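Local atomic coordinates of putative acetyl xylan esterase (Cellvibrio japonicus, PDB entry 2W9X), a protein that removes acetyl groups from plant cell wall polysaccharides, acting on acetylated xylan and, with a large preference, on acetylated glucomannan. Residues D268-A271 with N272-F276; K213-L216 with S217-P220. All blocks are in the same frame, centred on the assembly; numbering follows the deposited sequence.

Contact 1 (D268-A271 with N272-F276); sequences DYVA and NYVKF
Tyr269 and Tyr273, one turn apart on helix 262-283, lie side by side and point the same way on the buried flank of the helix. Their planes stand at 88°, and the edge of Tyr273 is offset toward the face of Tyr269, with the ring centroids 5.6 Å apart. The touching edge is the CD1-CE1 side of Tyr273: CD1 comes within 3.6 Å of Tyr269 CZ, and CE1 within 3.3 Å of Tyr269 OH. Both tyrosines carry CG anti to the backbone N, beside the carbonyl carbon, and these similar first torsions (174° and -153°) keep the rings side by side. The Tyr269 hydroxyl also hydrogen-bonds to the carbonyl oxygen of Leu244, which fixes the far end of the ring. Ile202 packs against both tyrosines. Val270 and Val274, also buried, touch more loosely, CG1 to CG2 at 4.3 Å, and both meet Gln311 of helix 300-314.

Ala271 and the extended Lys275 form the solvent side. At the border, against Val203, Asp268 O takes two bonds from one residue: Asn272 N at 3.2 Å, the regular helical bond, and Asn272 ND2 at 3.1 Å. The two donors arrive from opposite faces of the carbonyl plane, and the oxygen lies almost exactly in the plane of the Asn272 amide. Asp268 OD2 forms a salt bridge with Arg258 and accepts a hydrogen bond from Trp259 NE1. The Asn272 amide thus gives a second donor to a carbonyl the helix already uses, at the margin of the buried side.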
ATOM      1  N   ASP B 268      -0.877  14.796 -16.961  1.00 38.96           N
ATOM      2  CA  ASP B 268      -1.775  14.001 -17.792  1.00 39.28           C
ATOM      3  C   ASP B 268      -1.719  12.509 -17.428  1.00 39.36           C
ATOM      4  O   ASP B 268      -2.760  11.845 -17.382  1.00 39.96           O
ATOM      5  CB  ASP B 268      -1.437  14.227 -19.269  1.00 39.14           C
ATOM      6  CG  ASP B 268      -2.484  13.664 -20.214  1.00 39.97           C
ATOM      7  OD1 ASP B 268      -3.688  13.732 -19.894  1.00 41.70           O
ATOM      8  OD2 ASP B 268      -2.104  13.181 -21.301  1.00 39.56           O
ATOM      9  N   TYR B 269      -0.514  11.999 -17.146  1.00 39.07           N
ATOM     10  CA  TYR B 269      -0.327  10.642 -16.661  1.00 38.94           C
ATOM     11  C   TYR B 269      -1.086  10.441 -15.351  1.00 38.61           C
ATOM     12  O   TYR B 269      -1.808   9.455 -15.196  1.00 38.61           O
ATOM     13  CB  TYR B 269       1.173  10.338 -16.453  1.00 38.80           C
ATOM     14  CG  TYR B 269       1.495   8.996 -15.800  1.00 38.85           C
ATOM     15  CD1 TYR B 269       1.740   7.857 -16.577  1.00 36.89           C
ATOM     16  CD2 TYR B 269       1.598   8.872 -14.407  1.00 37.82           C
ATOM     17  CE1 TYR B 269       2.059   6.620 -15.982  1.00 37.40           C
ATOM     18  CE2 TYR B 269       1.909   7.655 -13.818  1.00 39.24           C
ATOM     19  CZ  TYR B 269       2.142   6.537 -14.610  1.00 37.99           C
ATOM     20  OH  TYR B 269       2.430   5.349 -14.017  1.00 38.29           O
ATOM     21  N   VAL B 270      -0.914  11.360 -14.406  1.00 38.28           N
ATOM     22  CA  VAL B 270      -1.515  11.176 -13.081  1.00 38.41           C
ATOM     23  C   VAL B 270      -3.057  11.165 -13.182  1.00 38.20           C
ATOM     24  O   VAL B 270      -3.707  10.269 -12.619  1.00 38.81           O
ATOM     25  CB  VAL B 270      -0.983  12.185 -11.999  1.00 38.51           C
ATOM     26  CG1 VAL B 270      -1.823  12.124 -10.730  1.00 37.99           C
ATOM     27  CG2 VAL B 270       0.484  11.911 -11.651  1.00 38.02           C
ATOM     28  N   ALA B 271      -3.622  12.132 -13.916  1.00 37.70           N
ATOM     29  CA  ALA B 271      -5.077  12.274 -14.044  1.00 37.07           C
ATOM     30  C   ALA B 271      -5.716  11.028 -14.662  1.00 37.32           C
ATOM     31  O   ALA B 271      -6.729  10.541 -14.181  1.00 37.01           O
ATOM     32  CB  ALA B 271      -5.441  13.527 -14.862  1.00 36.75           C
ATOM     33  N   ASN B 272      -5.125  10.522 -15.734  1.00 37.42           N
ATOM     34  CA  ASN B 272      -5.673   9.357 -16.404  1.00 37.80           C
ATOM     35  C   ASN B 272      -5.519   8.052 -15.651  1.00 37.54           C
ATOM     36  O   ASN B 272      -6.408   7.199 -15.695  1.00 38.21           O
ATOM     37  CB  ASN B 272      -5.095   9.243 -17.802  1.00 38.09           C
ATOM     38  CG  ASN B 272      -5.834  10.109 -18.762  1.00 40.02           C
ATOM     39  OD1 ASN B 272      -6.881   9.712 -19.263  1.00 43.52           O
ATOM     40  ND2 ASN B 272      -5.344  11.327 -18.973  1.00 39.64           N
ATOM     41  N   TYR B 273      -4.401   7.898 -14.958  1.00 37.00           N
ATOM     42  CA  TYR B 273      -4.200   6.720 -14.118  1.00 36.59           C
ATOM     43  C   TYR B 273      -5.255   6.716 -13.005  1.00 36.99           C
ATOM     44  O   TYR B 273      -5.887   5.692 -12.756  1.00 36.58           O
ATOM     45  CB  TYR B 273      -2.793   6.719 -13.519  1.00 36.25           C
ATOM     46  CG  TYR B 273      -2.226   5.353 -13.180  1.00 35.43           C
ATOM     47  CD1 TYR B 273      -0.844   5.145 -13.167  1.00 35.25           C
ATOM     48  CD2 TYR B 273      -3.061   4.267 -12.862  1.00 36.96           C
ATOM     49  CE1 TYR B 273      -0.295   3.906 -12.836  1.00 36.75           C
ATOM     50  CE2 TYR B 273      -2.525   3.012 -12.541  1.00 35.95           C
ATOM     51  CZ  TYR B 273      -1.144   2.845 -12.527  1.00 37.14           C
ATOM     52  OH  TYR B 273      -0.602   1.623 -12.215  1.00 36.14           O
ATOM     53  N   VAL B 274      -5.450   7.868 -12.354  1.00 36.74           N
ATOM     54  CA  VAL B 274      -6.475   7.983 -11.304  1.00 36.75           C
ATOM     55  C   VAL B 274      -7.844   7.663 -11.895  1.00 37.18           C
ATOM     56  O   VAL B 274      -8.617   6.884 -11.318  1.00 37.27           O
ATOM     57  CB  VAL B 274      -6.466   9.380 -10.601  1.00 36.49           C
ATOM     58  CG1 VAL B 274      -7.683   9.562  -9.675  1.00 35.98           C
ATOM     59  CG2 VAL B 274      -5.162   9.567  -9.805  1.00 34.19           C
ATOM     60  N   LYS B 275      -8.126   8.242 -13.064  1.00 37.60           N
ATOM     61  CA  LYS B 275      -9.416   8.041 -13.747  1.00 37.92           C
ATOM     62  C   LYS B 275      -9.656   6.553 -14.013  1.00 37.54           C
ATOM     63  O   LYS B 275     -10.758   6.030 -13.774  1.00 37.00           O
ATOM     64  CB  LYS B 275      -9.433   8.818 -15.067  1.00 37.86           C
ATOM     65  CG  LYS B 275     -10.806   9.007 -15.710  1.00 41.79           C
ATOM     66  CD  LYS B 275     -10.638   9.216 -17.208  1.00 45.77           C
ATOM     67  CE  LYS B 275     -11.884   9.770 -17.856  1.00 50.21           C
ATOM     68  NZ  LYS B 275     -11.645   9.904 -19.321  1.00 53.05           N
ATOM     69  N   PHE B 276      -8.614   5.880 -14.496  1.00 37.24           N
ATOM     70  CA  PHE B 276      -8.686   4.451 -14.850  1.00 37.32           C
ATOM     71  C   PHE B 276      -9.035   3.540 -13.670  1.00 37.22           C
ATOM     72  O   PHE B 276      -9.933   2.701 -13.758  1.00 37.14           O
ATOM     73  CB  PHE B 276      -7.355   4.004 -15.471  1.00 37.35           C
ATOM     74  CG  PHE B 276      -7.358   2.568 -15.966  1.00 38.89           C
ATOM     75  CD1 PHE B 276      -8.378   2.102 -16.814  1.00 39.89           C
ATOM     76  CD2 PHE B 276      -6.341   1.696 -15.599  1.00 40.91           C
ATOM     77  CE1 PHE B 276      -8.374   0.780 -17.279  1.00 40.01           C
ATOM     78  CE2 PHE B 276      -6.326   0.368 -16.060  1.00 41.42           C
ATOM     79  CZ  PHE B 276      -7.340  -0.083 -16.901  1.00 39.61           C
TER

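Contact 2 (K213-L216 with S217-P220); sequences KSLL and SLYP
A serine N-cap opens the short helix 215-218 of the SGNH-type esterase domain, and the contact is this turn with the residues that lead into and out of it. Ser214 OG, held between its backbone N and carbonyl carbon (chi1 65°), turns back to accept a weak capping bond from Ser217 N at 3.3 Å. Ser217 returns the interaction through its own hydroxyl, whose OG donates to Ser214 O at 3.0 Å. That carbonyl also receives weak bonds from Ser217 N and Leu218 N, so three donors converge on it. Farther along, Leu215 O is approached by Leu218 N at 3.1 Å and Tyr219 N at 2.9 Å, both bonds bent and weak. The two methyls of Leu215 lie loosely against Leu218 and Tyr219: CD2 is 4.4 Å from Leu218 CD1, and CD1 is 4.3 Å from Tyr219 CB. The Tyr219 ring extends beyond the turn, its hydroxyl bonded to Glu146 and its ring in a cation-pi contact with Arg35. Leu215 and Tyr219 both pack on Ile148 of strand 144-149, setting the turn against the sheet. A side-chain oxygen that takes an N-H left without a helical partner in the first turn is the hallmark of the serine N-cap.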
ATOM      1  N   LYS B 213      -3.063   6.181 -29.412  1.00 39.67           N
ATOM      2  CA  LYS B 213      -3.377   5.070 -28.530  1.00 39.61           C
ATOM      3  C   LYS B 213      -2.633   5.147 -27.188  1.00 38.97           C
ATOM      4  O   LYS B 213      -1.718   5.960 -27.007  1.00 38.47           O
ATOM      5  CB  LYS B 213      -2.982   3.745 -29.203  1.00 40.03           C
ATOM      6  CG  LYS B 213      -3.807   3.377 -30.414  1.00 41.09           C
ATOM      7  CD  LYS B 213      -3.281   2.129 -31.080  1.00 44.26           C
ATOM      8  CE  LYS B 213      -4.133   1.802 -32.298  1.00 45.98           C
ATOM      9  NZ  LYS B 213      -3.514   0.707 -33.088  1.00 49.70           N
ATOM     10  N   SER B 214      -3.057   4.274 -26.273  1.00 38.49           N
ATOM     11  CA  SER B 214      -2.388   3.971 -25.012  1.00 38.82           C
ATOM     12  C   SER B 214      -2.903   2.589 -24.586  1.00 38.76           C
ATOM     13  O   SER B 214      -3.796   2.031 -25.226  1.00 38.93           O
ATOM     14  CB  SER B 214      -2.747   5.014 -23.947  1.00 38.59           C
ATOM     15  OG  SER B 214      -4.129   4.932 -23.650  1.00 39.05           O
ATOM     16  N   LEU B 215      -2.371   2.041 -23.503  1.00 38.81           N
ATOM     17  CA  LEU B 215      -2.920   0.793 -22.960  1.00 39.13           C
ATOM     18  C   LEU B 215      -4.391   0.977 -22.599  1.00 39.00           C
ATOM     19  O   LEU B 215      -5.216   0.104 -22.864  1.00 39.15           O
ATOM     20  CB  LEU B 215      -2.124   0.309 -21.734  1.00 38.42           C
ATOM     21  CG  LEU B 215      -2.200  -1.172 -21.345  1.00 38.67           C
ATOM     22  CD1 LEU B 215      -3.511  -1.573 -20.662  1.00 39.00           C
ATOM     23  CD2 LEU B 215      -1.948  -2.079 -22.577  1.00 36.57           C
ATOM     24  N   LEU B 216      -4.699   2.120 -21.991  1.00 39.15           N
ATOM     25  CA  LEU B 216      -6.047   2.471 -21.558  1.00 39.65           C
ATOM     26  C   LEU B 216      -7.100   2.430 -22.697  1.00 39.17           C
ATOM     27  O   LEU B 216      -8.231   2.021 -22.466  1.00 38.97           O
ATOM     28  CB  LEU B 216      -6.036   3.842 -20.842  1.00 40.44           C
ATOM     29  CG  LEU B 216      -5.698   3.826 -19.328  1.00 40.49           C
ATOM     30  CD1 LEU B 216      -4.843   2.715 -18.910  1.00 38.55           C
ATOM     31  CD2 LEU B 216      -5.164   5.147 -18.791  1.00 40.40           C
ATOM     32  N   SER B 217      -6.714   2.822 -23.909  1.00 38.45           N
ATOM     33  CA  SER B 217      -7.655   2.836 -25.041  1.00 38.57           C
ATOM     34  C   SER B 217      -7.854   1.435 -25.628  1.00 38.18           C
ATOM     35  O   SER B 217      -8.887   1.144 -26.207  1.00 37.11           O
ATOM     36  CB  SER B 217      -7.211   3.828 -26.129  1.00 38.64           C
ATOM     37  OG  SER B 217      -6.029   3.373 -26.757  1.00 38.74           O
ATOM     38  N   LEU B 218      -6.859   0.569 -25.441  1.00 38.29           N
ATOM     39  CA  LEU B 218      -6.931  -0.818 -25.882  1.00 39.00           C
ATOM     40  C   LEU B 218      -7.708  -1.652 -24.887  1.00 39.30           C
ATOM     41  O   LEU B 218      -8.357  -2.631 -25.254  1.00 39.38           O
ATOM     42  CB  LEU B 218      -5.526  -1.408 -26.003  1.00 38.80           C
ATOM     43  CG  LEU B 218      -4.595  -0.798 -27.059  1.00 39.63           C
ATOM     44  CD1 LEU B 218      -3.174  -1.230 -26.751  1.00 41.34           C
ATOM     45  CD2 LEU B 218      -4.995  -1.239 -28.448  1.00 41.95           C
ATOM     46  N   TYR B 219      -7.626  -1.239 -23.624  1.00 39.67           N
ATOM     47  CA  TYR B 219      -8.117  -2.014 -22.492  1.00 39.43           C
ATOM     48  C   TYR B 219      -9.590  -2.452 -22.559  1.00 39.66           C
ATOM     49  O   TYR B 219      -9.902  -3.546 -22.108  1.00 40.18           O
ATOM     50  CB  TYR B 219      -7.814  -1.309 -21.159  1.00 38.51           C
ATOM     51  CG  TYR B 219      -8.252  -2.158 -19.987  1.00 39.11           C
ATOM     52  CD1 TYR B 219      -7.412  -3.162 -19.461  1.00 37.75           C
ATOM     53  CD2 TYR B 219      -9.520  -1.990 -19.426  1.00 39.37           C
ATOM     54  CE1 TYR B 219      -7.838  -3.967 -18.413  1.00 36.35           C
ATOM     55  CE2 TYR B 219      -9.947  -2.786 -18.371  1.00 39.65           C
ATOM     56  CZ  TYR B 219      -9.098  -3.775 -17.876  1.00 37.32           C
ATOM     57  OH  TYR B 219      -9.552  -4.550 -16.834  1.00 38.17           O
ATOM     58  N   PRO B 220     -10.501  -1.608 -23.095  1.00 40.24           N
ATOM     59  CA  PRO B 220     -11.914  -2.013 -23.064  1.00 40.74           C
ATOM     60  C   PRO B 220     -12.293  -3.190 -23.969  1.00 40.83           C
ATOM     61  O   PRO B 220     -13.398  -3.702 -23.852  1.00 40.71           O
ATOM     62  CB  PRO B 220     -12.650  -0.749 -23.543  1.00 40.55           C
ATOM     63  CG  PRO B 220     -11.669   0.370 -23.331  1.00 41.08           C
ATOM     64  CD  PRO B 220     -10.363  -0.265 -23.682  1.00 39.84           C
TER

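From the N terminus, contact 2 comes first, in the connection between strands 191-196 and 239-243 of the parallel sheet; contact 1 follows on helix 262-283, which lies between strands 239-243 and 288-294. The two are in series, neither nesting nor crossing, and each closes only local turns. The centres of contacts 1 and 2 are about 13 Å apart. They touch in space: Phe276 of contact 1 packs edge-to-face with the Tyr219 ring of contact 2, and Phe276 CD2 lies 3.8 Å from Leu216 CD1. Ile202 touches side chains of both. Together they join the short helix 215-218 to the long helix 262-283 beside strands 144-149 and 239-243, within one SGNH-type esterase domain.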